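Local coordinates for protein phytanoyl-CoA dioxygenase (Streptomyces malaysiense, PDB 6ZYL) that hydroxylates a beta position of the peptide thioholgamide as a non-heme monooxygenase, probably using iron and 2-oxoglutarate, at residues W110-F115 and F232-I237; A143-V148 and S210-A215; A75-H80 and R285-I290. One frame throughout, in Å; residues are numbered along the deposited sequence.

Contact 1: residues W110-F115 and F232-I237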
loop_
_atom_site.group_PDB
_atom_site.type_symbol
_atom_site.label_atom_id
_atom_site.label_comp_id
_atom_site.label_asym_id
_atom_site.label_seq_id
_atom_site.Cartn_x
_atom_site.Cartn_y
_atom_site.Cartn_z
ATOM N N TRP A 110 -7.336 -2.209 4.181
ATOM C CA TRP A 110 -7.785 -0.842 4.405
ATOM C C TRP A 110 -7.635 0.039 3.173
ATOM O O TRP A 110 -8.450 0.946 2.971
ATOM C CB TRP A 110 -7.010 -0.234 5.578
ATOM C CG TRP A 110 -7.463 1.135 5.972
ATOM C CD1 TRP A 110 -8.556 1.454 6.725
ATOM C CD2 TRP A 110 -6.829 2.373 5.640
ATOM N NE1 TRP A 110 -8.641 2.817 6.880
ATOM C CE2 TRP A 110 -7.593 3.404 6.222
ATOM C CE3 TRP A 110 -5.690 2.710 4.902
ATOM C CZ2 TRP A 110 -7.255 4.749 6.088
ATOM C CZ3 TRP A 110 -5.356 4.044 4.771
ATOM C CH2 TRP A 110 -6.137 5.049 5.361
ATOM N N SER A 111 -6.622 -0.206 2.344
ATOM C CA SER A 111 -6.456 0.556 1.113
ATOM C C SER A 111 -5.510 -0.190 0.184
ATOM O O SER A 111 -4.776 -1.087 0.603
ATOM C CB SER A 111 -5.918 1.963 1.394
ATOM O OG SER A 111 -4.502 1.955 1.467
ATOM N N THR A 112 -5.546 0.193 -1.092
ATOM C CA THR A 112 -4.561 -0.244 -2.072
ATOM C C THR A 112 -4.075 0.969 -2.850
ATOM O O THR A 112 -4.818 1.934 -3.058
ATOM C CB THR A 112 -5.116 -1.300 -3.043
ATOM O OG1 THR A 112 -6.370 -0.870 -3.583
ATOM C CG2 THR A 112 -5.291 -2.639 -2.330
ATOM N N ASN A 113 -2.814 0.912 -3.273
ATOM C CA ASN A 113 -2.178 2.002 -3.995
ATOM C C ASN A 113 -1.332 1.435 -5.121
ATOM O O ASN A 113 -0.637 0.432 -4.939
ATOM C CB ASN A 113 -1.276 2.846 -3.078
ATOM C CG ASN A 113 -2.041 3.896 -2.308
ATOM O OD1 ASN A 113 -2.260 5.005 -2.795
ATOM N ND2 ASN A 113 -2.444 3.557 -1.092
ATOM N N LEU A 114 -1.392 2.078 -6.282
ATOM C CA LEU A 114 -0.442 1.841 -7.360
ATOM C C LEU A 114 0.618 2.933 -7.293
ATOM O O LEU A 114 0.293 4.120 -7.393
ATOM C CB LEU A 114 -1.132 1.838 -8.722
ATOM C CG LEU A 114 -1.513 0.470 -9.284
ATOM C CD1 LEU A 114 -2.366 0.647 -10.540
ATOM C CD2 LEU A 114 -0.287 -0.376 -9.582
ATOM N N PHE A 115 1.870 2.536 -7.092
ATOM C CA PHE A 115 3.009 3.453 -7.078
ATOM C C PHE A 115 3.841 3.137 -8.316
ATOM O O PHE A 115 4.586 2.154 -8.342
ATOM C CB PHE A 115 3.819 3.308 -5.793
ATOM C CG PHE A 115 3.077 3.734 -4.558
ATOM C CD1 PHE A 115 2.442 4.966 -4.502
ATOM C CD2 PHE A 115 3.014 2.905 -3.453
ATOM C CE1 PHE A 115 1.759 5.360 -3.368
ATOM C CE2 PHE A 115 2.335 3.293 -2.314
ATOM C CZ PHE A 115 1.706 4.523 -2.271
ATOM N N PHE A 232 2.540 -2.302 -6.194
ATOM C CA PHE A 232 1.156 -2.366 -5.735
ATOM C C PHE A 232 1.194 -2.513 -4.220
ATOM O O PHE A 232 1.663 -3.535 -3.703
ATOM C CB PHE A 232 0.430 -3.529 -6.411
ATOM C CG PHE A 232 -0.981 -3.722 -5.952
ATOM C CD1 PHE A 232 -1.965 -2.799 -6.268
ATOM C CD2 PHE A 232 -1.331 -4.843 -5.219
ATOM C CE1 PHE A 232 -3.268 -2.986 -5.848
ATOM C CE2 PHE A 232 -2.631 -5.035 -4.796
ATOM C CZ PHE A 232 -3.601 -4.107 -5.112
ATOM N N ALA A 233 0.720 -1.492 -3.512
ATOM C CA ALA A 233 0.821 -1.420 -2.060
ATOM C C ALA A 233 -0.527 -1.718 -1.420
ATOM O O ALA A 233 -1.566 -1.233 -1.875
ATOM C CB ALA A 233 1.312 -0.040 -1.617
ATOM N N ILE A 234 -0.498 -2.506 -0.348
ATOM C CA ILE A 234 -1.703 -2.975 0.322
ATOM C C ILE A 234 -1.564 -2.677 1.805
ATOM O O ILE A 234 -0.608 -3.130 2.444
ATOM C CB ILE A 234 -1.941 -4.479 0.112
ATOM C CG1 ILE A 234 -1.697 -4.879 -1.341
ATOM C CG2 ILE A 234 -3.353 -4.859 0.536
ATOM C CD1 ILE A 234 -1.485 -6.379 -1.524
ATOM N N ASP A 235 -2.516 -1.930 2.354
ATOM C CA ASP A 235 -2.550 -1.654 3.784
ATOM C C ASP A 235 -3.411 -2.700 4.478
ATOM O O ASP A 235 -4.617 -2.788 4.224
ATOM C CB ASP A 235 -3.092 -0.254 4.054
ATOM C CG ASP A 235 -2.102 0.827 3.691
ATOM O OD1 ASP A 235 -0.898 0.640 3.967
ATOM O OD2 ASP A 235 -2.522 1.855 3.121
ATOM N N TYR A 236 -2.787 -3.503 5.335
ATOM C CA TYR A 236 -3.485 -4.489 6.144
ATOM C C TYR A 236 -3.587 -3.983 7.576
ATOM O O TYR A 236 -2.633 -3.413 8.115
ATOM C CB TYR A 236 -2.763 -5.838 6.113
ATOM C CG TYR A 236 -2.877 -6.556 4.785
ATOM C CD1 TYR A 236 -3.966 -7.370 4.504
ATOM C CD2 TYR A 236 -1.896 -6.415 3.812
ATOM C CE1 TYR A 236 -4.075 -8.027 3.287
ATOM C CE2 TYR A 236 -1.995 -7.066 2.594
ATOM C CZ TYR A 236 -3.086 -7.872 2.338
ATOM O OH TYR A 236 -3.188 -8.521 1.129
ATOM N N ILE A 237 -4.757 -4.184 8.182
ATOM C CA ILE A 237 -5.008 -3.794 9.562
ATOM C C ILE A 237 -5.740 -4.935 10.253
ATOM O O ILE A 237 -6.296 -5.827 9.610
ATOM C CB ILE A 237 -5.841 -2.495 9.673
ATOM C CG1 ILE A 237 -7.228 -2.698 9.053
ATOM C CG2 ILE A 237 -5.127 -1.334 9.006
ATOM C CD1 ILE A 237 -8.183 -1.531 9.267
HETATM O O HOH W 1 -1.656 1.151 0.076
#

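Contact 2: residues A143-V148 and S210-A215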
loop_
_atom_site.group_PDB
_atom_site.type_symbol
_atom_site.label_atom_id
_atom_site.label_comp_id
_atom_site.label_asym_id
_atom_site.label_seq_id
_atom_site.Cartn_x
_atom_site.Cartn_y
_atom_site.Cartn_z
ATOM N N ALA A 143 -0.872 -2.835 12.176
ATOM C CA ALA A 143 -0.983 -2.518 10.762
ATOM C C ALA A 143 0.356 -2.749 10.077
ATOM O O ALA A 143 1.415 -2.723 10.707
ATOM C CB ALA A 143 -1.446 -1.073 10.540
ATOM N N ALA A 144 0.287 -2.963 8.765
ATOM C CA ALA A 144 1.471 -3.144 7.939
ATOM C C ALA A 144 1.081 -2.885 6.492
ATOM O O ALA A 144 -0.037 -3.204 6.079
ATOM C CB ALA A 144 2.056 -4.553 8.092
ATOM N N ARG A 145 1.999 -2.293 5.735
ATOM C CA ARG A 145 1.811 -2.071 4.309
ATOM C C ARG A 145 2.634 -3.097 3.540
ATOM O O ARG A 145 3.849 -3.202 3.741
ATOM C CB ARG A 145 2.216 -0.653 3.909
ATOM C CG ARG A 145 2.155 -0.411 2.408
ATOM C CD ARG A 145 2.238 1.069 2.069
ATOM N NE ARG A 145 1.013 1.781 2.424
ATOM C CZ ARG A 145 0.755 3.038 2.085
ATOM N NH1 ARG A 145 1.639 3.729 1.379
ATOM N NH2 ARG A 145 -0.386 3.606 2.450
ATOM N N VAL A 146 1.971 -3.851 2.668
ATOM C CA VAL A 146 2.626 -4.820 1.797
ATOM C C VAL A 146 2.876 -4.146 0.455
ATOM O O VAL A 146 1.932 -3.725 -0.223
ATOM C CB VAL A 146 1.782 -6.094 1.635
ATOM C CG1 VAL A 146 2.457 -7.055 0.665
ATOM C CG2 VAL A 146 1.561 -6.753 2.989
ATOM N N TRP A 147 4.145 -4.049 0.075
ATOM C CA TRP A 147 4.606 -3.337 -1.116
ATOM C C TRP A 147 5.019 -4.393 -2.134
ATOM O O TRP A 147 6.133 -4.920 -2.076
ATOM C CB TRP A 147 5.759 -2.418 -0.732
ATOM C CG TRP A 147 6.164 -1.373 -1.715
ATOM C CD1 TRP A 147 5.473 -0.249 -2.056
ATOM C CD2 TRP A 147 7.394 -1.327 -2.444
ATOM N NE1 TRP A 147 6.191 0.489 -2.967
ATOM C CE2 TRP A 147 7.374 -0.154 -3.224
ATOM C CE3 TRP A 147 8.508 -2.169 -2.521
ATOM C CZ2 TRP A 147 8.425 0.198 -4.069
ATOM C CZ3 TRP A 147 9.551 -1.818 -3.361
ATOM C CH2 TRP A 147 9.502 -0.646 -4.123
ATOM N N VAL A 148 4.114 -4.704 -3.056
ATOM C CA VAL A 148 4.306 -5.799 -4.001
ATOM C C VAL A 148 4.988 -5.268 -5.253
ATOM O O VAL A 148 4.533 -4.288 -5.855
ATOM C CB VAL A 148 2.968 -6.469 -4.351
ATOM C CG1 VAL A 148 3.193 -7.619 -5.328
ATOM C CG2 VAL A 148 2.262 -6.953 -3.097
ATOM N N SER A 210 7.696 -6.318 -0.115
ATOM C CA SER A 210 8.251 -5.835 1.136
ATOM C C SER A 210 7.093 -5.453 2.045
ATOM O O SER A 210 6.058 -4.968 1.577
ATOM C CB SER A 210 9.171 -4.635 0.909
ATOM O OG SER A 210 9.701 -4.173 2.136
ATOM N N VAL A 211 7.261 -5.695 3.340
ATOM C CA VAL A 211 6.275 -5.338 4.353
ATOM C C VAL A 211 6.945 -4.358 5.301
ATOM O O VAL A 211 7.996 -4.667 5.874
ATOM C CB VAL A 211 5.763 -6.570 5.117
ATOM C CG1 VAL A 211 4.541 -6.202 5.951
ATOM C CG2 VAL A 211 5.450 -7.704 4.155
ATOM N N HIS A 212 6.354 -3.178 5.464
ATOM C CA HIS A 212 6.924 -2.184 6.358
ATOM C C HIS A 212 5.853 -1.561 7.243
ATOM O O HIS A 212 4.663 -1.552 6.912
ATOM C CB HIS A 212 7.700 -1.090 5.574
ATOM C CG HIS A 212 6.850 -0.231 4.687
ATOM N ND1 HIS A 212 6.901 -0.305 3.311
ATOM C CD2 HIS A 212 5.971 0.757 4.978
ATOM C CE1 HIS A 212 6.071 0.584 2.793
ATOM N NE2 HIS A 212 5.493 1.239 3.784
ATOM N N HIS A 213 6.312 -1.092 8.401
ATOM C CA HIS A 213 5.485 -0.373 9.359
ATOM C C HIS A 213 5.038 0.957 8.767
ATOM O O HIS A 213 5.779 1.602 8.022
ATOM C CB HIS A 213 6.302 -0.153 10.637
ATOM C CG HIS A 213 5.488 0.148 11.854
ATOM N ND1 HIS A 213 5.091 1.423 12.182
ATOM C CD2 HIS A 213 5.041 -0.653 12.851
ATOM C CE1 HIS A 213 4.408 1.396 13.312
ATOM N NE2 HIS A 213 4.364 0.146 13.739
ATOM N N LEU A 214 3.809 1.363 9.090
ATOM C CA LEU A 214 3.301 2.626 8.567
ATOM C C LEU A 214 4.046 3.833 9.125
ATOM O O LEU A 214 3.883 4.938 8.593
ATOM C CB LEU A 214 1.807 2.758 8.860
ATOM C CG LEU A 214 0.898 1.776 8.116
ATOM C CD1 LEU A 214 -0.563 2.016 8.488
ATOM C CD2 LEU A 214 1.085 1.870 6.610
ATOM N N ALA A 215 4.846 3.653 10.176
ATOM C CA ALA A 215 5.719 4.699 10.693
ATOM C C ALA A 215 7.151 4.556 10.189
ATOM O O ALA A 215 8.035 5.297 10.631
ATOM C CB ALA A 215 5.701 4.696 12.223
HETATM O O HOH W 2 2.149 -0.069 10.978
#

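Contact 3: residues A75-H80 and R285-I290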
loop_
_atom_site.group_PDB
_atom_site.type_symbol
_atom_site.label_atom_id
_atom_site.label_comp_id
_atom_site.label_asym_id
_atom_site.label_seq_id
_atom_site.Cartn_x
_atom_site.Cartn_y
_atom_site.Cartn_z
ATOM N N ALA A 75 -5.425 4.976 -9.228
ATOM C CA ALA A 75 -4.257 4.463 -8.526
ATOM C C ALA A 75 -4.446 4.370 -7.019
ATOM O O ALA A 75 -3.530 3.924 -6.320
ATOM C CB ALA A 75 -3.038 5.344 -8.827
ATOM N N PHE A 76 -5.596 4.782 -6.500
ATOM C CA PHE A 76 -5.842 4.785 -5.062
ATOM C C PHE A 76 -7.294 5.187 -4.811
ATOM O O PHE A 76 -7.901 5.826 -5.670
ATOM C CB PHE A 76 -4.912 5.767 -4.354
ATOM C CG PHE A 76 -5.324 7.200 -4.523
ATOM C CD1 PHE A 76 -4.991 7.891 -5.673
ATOM C CD2 PHE A 76 -6.061 7.850 -3.544
ATOM C CE1 PHE A 76 -5.370 9.205 -5.845
ATOM C CE2 PHE A 76 -6.447 9.167 -3.711
ATOM C CZ PHE A 76 -6.100 9.846 -4.864
ATOM N N PRO A 77 -7.893 4.846 -3.660
ATOM C CA PRO A 77 -7.354 4.000 -2.595
ATOM C C PRO A 77 -8.053 2.652 -2.483
ATOM O O PRO A 77 -7.865 1.947 -1.487
ATOM C CB PRO A 77 -7.611 4.838 -1.342
ATOM C CG PRO A 77 -8.945 5.536 -1.661
ATOM C CD PRO A 77 -9.068 5.609 -3.194
ATOM N N LYS A 78 -8.855 2.302 -3.486
ATOM C CA LYS A 78 -9.700 1.114 -3.414
ATOM C C LYS A 78 -9.688 0.356 -4.739
ATOM O O LYS A 78 -10.724 -0.075 -5.245
ATOM C CB LYS A 78 -11.130 1.497 -3.032
ATOM C CG LYS A 78 -11.260 2.284 -1.740
ATOM C CD LYS A 78 -11.136 1.378 -0.523
ATOM C CE LYS A 78 -11.255 2.175 0.769
ATOM N NZ LYS A 78 -11.418 1.299 1.962
ATOM N N ILE A 79 -8.499 0.174 -5.312
ATOM C CA ILE A 79 -8.403 -0.549 -6.578
ATOM C C ILE A 79 -9.019 -1.936 -6.441
ATOM O O ILE A 79 -9.714 -2.418 -7.343
ATOM C CB ILE A 79 -6.937 -0.635 -7.040
ATOM C CG1 ILE A 79 -6.285 0.746 -7.058
ATOM C CG2 ILE A 79 -6.852 -1.275 -8.424
ATOM C CD1 ILE A 79 -4.777 0.708 -7.279
ATOM N N HIS A 80 -8.786 -2.590 -5.302
ATOM C CA HIS A 80 -9.231 -3.961 -5.094
ATOM C C HIS A 80 -10.745 -4.112 -5.078
ATOM O O HIS A 80 -11.232 -5.246 -5.115
ATOM C CB HIS A 80 -8.656 -4.488 -3.776
ATOM C CG HIS A 80 -8.999 -3.645 -2.585
ATOM N ND1 HIS A 80 -8.475 -2.385 -2.388
ATOM C CD2 HIS A 80 -9.811 -3.883 -1.528
ATOM C CE1 HIS A 80 -8.951 -1.882 -1.264
ATOM N NE2 HIS A 80 -9.763 -2.770 -0.721
ATOM N N ARG A 285 -16.157 8.004 1.059
ATOM C CA ARG A 285 -15.982 7.898 2.504
ATOM C C ARG A 285 -14.528 8.118 2.896
ATOM O O ARG A 285 -14.231 8.864 3.836
ATOM C CB ARG A 285 -16.471 6.525 2.966
ATOM C CG ARG A 285 -16.321 6.228 4.443
ATOM C CD ARG A 285 -16.804 4.799 4.739
ATOM N NE ARG A 285 -18.198 4.612 4.342
ATOM C CZ ARG A 285 -18.615 3.763 3.407
ATOM N NH1 ARG A 285 -17.751 2.993 2.759
ATOM N NH2 ARG A 285 -19.906 3.683 3.120
ATOM N N ARG A 286 -13.603 7.477 2.180
ATOM C CA ARG A 286 -12.195 7.582 2.548
ATOM C C ARG A 286 -11.662 8.989 2.310
ATOM O O ARG A 286 -10.956 9.541 3.160
ATOM C CB ARG A 286 -11.369 6.564 1.762
ATOM C CG ARG A 286 -9.868 6.678 1.994
ATOM C CD ARG A 286 -9.509 6.479 3.463
ATOM N NE ARG A 286 -10.056 5.231 3.989
ATOM C CZ ARG A 286 -9.568 4.026 3.717
ATOM N NH1 ARG A 286 -8.510 3.899 2.927
ATOM N NH2 ARG A 286 -10.137 2.945 4.238
ATOM N N GLN A 287 -11.976 9.582 1.157
ATOM C CA GLN A 287 -11.441 10.904 0.853
ATOM C C GLN A 287 -11.987 11.963 1.801
ATOM O O GLN A 287 -11.295 12.944 2.095
ATOM C CB GLN A 287 -11.740 11.267 -0.601
ATOM C CG GLN A 287 -11.021 10.371 -1.612
ATOM C CD GLN A 287 -9.540 10.183 -1.300
ATOM O OE1 GLN A 287 -9.103 9.091 -0.931
ATOM N NE2 GLN A 287 -8.765 11.251 -1.439
ATOM N N LYS A 288 -13.214 11.787 2.299
ATOM C CA LYS A 288 -13.694 12.658 3.366
ATOM C C LYS A 288 -12.772 12.579 4.575
ATOM O O LYS A 288 -12.419 13.605 5.168
ATOM C CB LYS A 288 -15.120 12.280 3.762
ATOM C CG LYS A 288 -16.202 12.798 2.827
ATOM C CD LYS A 288 -17.563 12.230 3.216
ATOM C CE LYS A 288 -18.668 12.742 2.309
ATOM N NZ LYS A 288 -19.960 12.040 2.558
ATOM N N ARG A 289 -12.368 11.361 4.950
ATOM C CA ARG A 289 -11.428 11.185 6.051
ATOM C C ARG A 289 -10.097 11.859 5.743
ATOM O O ARG A 289 -9.577 12.635 6.554
ATOM C CB ARG A 289 -11.212 9.694 6.322
ATOM C CG ARG A 289 -12.431 8.931 6.818
ATOM C CD ARG A 289 -12.010 7.799 7.772
ATOM N NE ARG A 289 -11.283 8.339 8.915
ATOM C CZ ARG A 289 -10.054 7.981 9.270
ATOM N NH1 ARG A 289 -9.401 7.046 8.591
ATOM N NH2 ARG A 289 -9.480 8.557 10.316
ATOM N N ILE A 290 -9.524 11.565 4.573
ATOM C CA ILE A 290 -8.234 12.144 4.203
ATOM C C ILE A 290 -8.315 13.665 4.217
ATOM O O ILE A 290 -7.459 14.346 4.793
ATOM C CB ILE A 290 -7.786 11.624 2.826
ATOM C CG1 ILE A 290 -7.688 10.096 2.818
ATOM C CG2 ILE A 290 -6.457 12.260 2.429
ATOM C CD1 ILE A 290 -6.763 9.520 3.868
#

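Contact 1: residues W110-F115 and F232-I237
Asp235 brings OD2 to the edge of the Trp110 ring, in the ring plane and 3.7 Å from CE3, with the carboxylate turned 50° from the indole. On the pyrrole side of the same ring, CD1 of Trp110 rests 3.9 Å from CD1 of Ile237. The indole also has a cation-pi partner in Arg286, and its NE1 is hydrogen-bonded to Asp248. Farther along, Phe115 has CB of Asn113, two residues back on the same strand, over one face, offset toward the rim, while its CE2 meets Ala233 CB obliquely at 3.6 Å. Phe232 has Leu114 CD2 at its ring edge and takes Thr112 CG2 obliquely at CZ, 3.6 Å away; Trp85 packs on it edge-to-face.

The two segments themselves are antiparallel neighbours in the main sheet, part of the double-stranded beta-helix (jelly roll) expected of this dioxygenase family. Asn113 and Ala233 form a hydrogen-bonded pair, flanked by the non-hydrogen-bonded pairs Thr112–Ile234 and Leu114–Phe232. On the Asn113 face, Ser111 OG donates to Asp235 OD2 over 2.6 Å, arriving on the anti side and 27° out of the carboxylate plane. Chi1 of 86° places that hydroxyl between the serine's N and carbonyl carbon, facing the aspartate. A water takes a bond from Asn113 ND2 at 2.8 Å and gives weak ones to Ala233 O and Asp235 OD2.

Contact 2: residues A143-V148 and S210-A215
Arg145 and His212 run side by side off the same face of the sheet, the aliphatic part of the arginine laid along the imidazole. Arg145 CB sits over one ring face, 4.2 Å from the His212 ring centroid and 28° off its normal, a CH-pi contact, and Arg145 CD comes within 3.7 Å of His212 NE2. The guanidinium beyond is turned 59° from the imidazole: the arginine chain stays extended as far as CD and bends only at chi3, which sends NE off to a salt bridge with Asp235 OD1. Leu214 crosses the arginine at about a right angle, its CD2 3.9 Å from Arg145 CB, while its other methyl, CD1, packs 3.8 Å from Ala143 CB.

The opposite face is plainly apolar. Val146 and Val211 point the same way and touch through their CG2 methyls, and Ala144 CB lies 3.7 Å from Val211 CG1; Ile95, Val99 and Leu102 of helix 93-103 cover this layer. Between the faces the antiparallel backbones are bonded at Arg145–His212 and Trp147–Ser210, the Trp147 N to Ser210 O bond being short at 2.6 Å. Trp147 itself leans away and gives NE1 to a tartrate, probably from the crystallisation liquor, though such a molecule may mark a pocket.

His212 bonds through ND1 to Tyr162 OH and through NE2 to Asp130 OD2, so the imidazole is probably kept from turning. Asp130 and His218, whose ring meets His212, fit the acid and distal histidine of the family's iron motif, so His212 probably lies in its second shell, positioning Asp130.

Contact 3: residues A75-H80 and R285-I290
Lys78 crosses Arg286 at about a right angle, its CE 3.5 Å above one face of the guanidinium plane and offset toward the rim. This is the close-packed, buried half of the contact. Beside it Pro77, which follows a cis peptide bond, slides past the arginine in the opposite direction, CG to CG at 3.9 Å. Two bends, chi2 60° and chi3 53°, curl the Arg286 chain back so that its guanidinium meets the lysine. Lys78 NZ and Arg286 NH2 are 3.1 Å apart, two donors with no bond between them; both bond to Trp110 O, and each has an acid of its own, Glu264 for the lysine and Asp248 for the arginine, which probably offsets the like charges.

The contact thus sets the loop between helices 68-72 and 84-90 against the long C-terminal helix 273-295, and the same loop bonds by its backbone to strand 107-117 of the main sheet. An alanine in place of Arg286 would probably leave Asp248 without this charged mate and open a gap between Lys78, Pro77 and the helix.

Outward the fit slackens. Phe76 and Gln287 are only partly buried, and Gln287 also touches a crystal neighbour. Its amide stands 70° from the phenyl plane, with NE2 in that plane at the ring edge, 3.9 Å from Phe76 CE2, while OE1 lies 3.6 Å from Pro77 CG.

From the N terminus, the chain first passes the loop 75-80, which waits for helix segment 285-290, some 205 residues on, so contact 3 closes the widest loop. Inside it, strand segment 110-115 pairs with 232-237 to close contact 1, and within that loop 143-148 meets 210-215 in contact 2. The three are nested and none cross. Contacts 1 and 2 share the main sheet and account for two of the three joins among four strands adjacent in it, the third being the direct meeting of 143-149 with 229-237. Contact 3 adds the C-terminal helix, touching contact 1 through strand 107-117; its centre lies about 17 Å from that of contact 2, which it does not touch.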